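Local structure of fumarate reductase iron-sulfur subunit (Mycolicibacterium smegmatis, 7D6V) at residues B[34-38]-B[49-53]. The protein carries three iron-sulfur clusters and probably relays electrons from the succinate-oxidising subunit A to quinone at the membrane anchor of succinate dehydrogenase. Sequence-based numbering, arbitrary orientation.
Sequences LDIIH and AVRWN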
# COMPACT_ATOMS: atom_id res chain seq x y z
N LEU B 34 8.01 -13.85 6.48
CA LEU B 34 6.66 -14.39 6.38
C LEU B 34 6.66 -15.80 5.78
O LEU B 34 5.83 -16.63 6.16
CB LEU B 34 5.77 -13.46 5.56
CG LEU B 34 4.27 -13.75 5.58
CD1 LEU B 34 3.76 -13.92 7.00
CD2 LEU B 34 3.50 -12.65 4.86
N ASP B 35 7.58 -16.08 4.86
CA ASP B 35 7.70 -17.45 4.35
C ASP B 35 8.11 -18.42 5.45
O ASP B 35 7.61 -19.55 5.51
CB ASP B 35 8.71 -17.50 3.20
CG ASP B 35 8.36 -16.56 2.07
OD1 ASP B 35 9.29 -15.94 1.51
OD2 ASP B 35 7.16 -16.44 1.74
N ILE B 36 9.03 -18.00 6.32
CA ILE B 36 9.45 -18.85 7.43
C ILE B 36 8.29 -19.08 8.39
O ILE B 36 8.12 -20.18 8.92
CB ILE B 36 10.67 -18.23 8.13
CG1 ILE B 36 11.67 -17.71 7.11
CG2 ILE B 36 11.33 -19.24 9.04
CD1 ILE B 36 12.28 -18.78 6.25
N ILE B 37 7.48 -18.05 8.61
CA ILE B 37 6.31 -18.19 9.47
C ILE B 37 5.31 -19.16 8.84
O ILE B 37 4.71 -19.98 9.54
CB ILE B 37 5.67 -16.81 9.74
CG1 ILE B 37 6.68 -15.89 10.43
CG2 ILE B 37 4.43 -16.95 10.58
CD1 ILE B 37 7.03 -16.31 11.83
N HIS B 38 5.12 -19.08 7.53
CA HIS B 38 4.22 -20.00 6.84
C HIS B 38 4.72 -21.44 6.94
O HIS B 38 3.92 -22.37 7.14
CB HIS B 38 4.06 -19.59 5.38
CG HIS B 38 3.20 -18.38 5.19
ND1 HIS B 38 3.14 -17.70 3.99
CD2 HIS B 38 2.38 -17.72 6.04
CE1 HIS B 38 2.31 -16.67 4.12
NE2 HIS B 38 1.84 -16.66 5.35
N ALA B 49 -1.12 -17.54 15.12
CA ALA B 49 -1.86 -16.38 14.62
C ALA B 49 -0.94 -15.42 13.87
O ALA B 49 0.08 -14.99 14.40
CB ALA B 49 -2.51 -15.67 15.80
N VAL B 50 -1.30 -15.08 12.62
CA VAL B 50 -0.39 -14.32 11.76
C VAL B 50 -1.03 -13.07 11.16
O VAL B 50 -0.51 -11.96 11.34
CB VAL B 50 0.18 -15.21 10.64
CG1 VAL B 50 1.13 -14.41 9.78
CG2 VAL B 50 0.89 -16.39 11.23
N ARG B 51 -2.15 -13.23 10.44
CA ARG B 51 -2.83 -12.13 9.74
C ARG B 51 -1.96 -11.52 8.63
O ARG B 51 -1.42 -10.42 8.76
CB ARG B 51 -3.31 -11.04 10.70
CG ARG B 51 -4.18 -10.01 10.00
CD ARG B 51 -4.17 -8.66 10.67
NE ARG B 51 -5.25 -8.53 11.64
CZ ARG B 51 -5.18 -7.79 12.74
NH1 ARG B 51 -4.09 -7.10 13.01
NH2 ARG B 51 -6.21 -7.74 13.57
N TRP B 52 -1.81 -12.28 7.56
CA TRP B 52 -1.29 -11.78 6.30
C TRP B 52 -2.40 -11.79 5.25
O TRP B 52 -3.38 -12.53 5.38
CB TRP B 52 -0.13 -12.64 5.80
CG TRP B 52 -0.56 -14.03 5.46
CD1 TRP B 52 -0.98 -14.98 6.33
CD2 TRP B 52 -0.63 -14.61 4.16
NE1 TRP B 52 -1.30 -16.13 5.65
CE2 TRP B 52 -1.10 -15.92 4.31
CE3 TRP B 52 -0.35 -14.14 2.87
CZ2 TRP B 52 -1.28 -16.78 3.24
CZ3 TRP B 52 -0.53 -14.99 1.81
CH2 TRP B 52 -0.99 -16.30 1.99
N ASN B 53 -2.27 -10.96 4.23
CA ASN B 53 -3.25 -11.08 3.15
C ASN B 53 -2.65 -11.19 1.76
O ASN B 53 -3.12 -12.01 0.96
CB ASN B 53 -4.22 -9.90 3.18
CG ASN B 53 -5.41 -10.11 2.26
OD1 ASN B 53 -5.74 -11.24 1.91
ND2 ASN B 53 -6.05 -9.02 1.86
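Start at Ala49, which faces away from helix 33-43 and packs on strand 102-103. Val50 then turns in toward the helix and sits against residues one turn apart: its CG2 lies 3.6 Å from Ile37 CG2, and its CG1 3.9 Å from Leu34 CD1. Arg51, in a left-handed conformation, swings away again; its guanidinium is hydrogen-bonded to the carbonyl of Thr103. Trp52 returns to the helix side. There Leu34 CD2 meets Trp52 CB at 3.7 Å, while the edge of the His38 ring points at the face of the indole five-membered ring, centroids 4.2 Å apart and planes at 56°. His38 NE2 and Trp52 NE1 are 3.2 Å apart, but the angle is too poor for a hydrogen bond. Trp52 also meets Trp223 of subunit A. Asn53 turns away from the helix and touches the 2Fe-2S cluster, just before the Cys54-Cys62 binding loop. Aliphatic, then aromatic packing thus joins helix to cluster-loop approach in the beta-grasp fold of plant-type [2Fe-2S] ferredoxins.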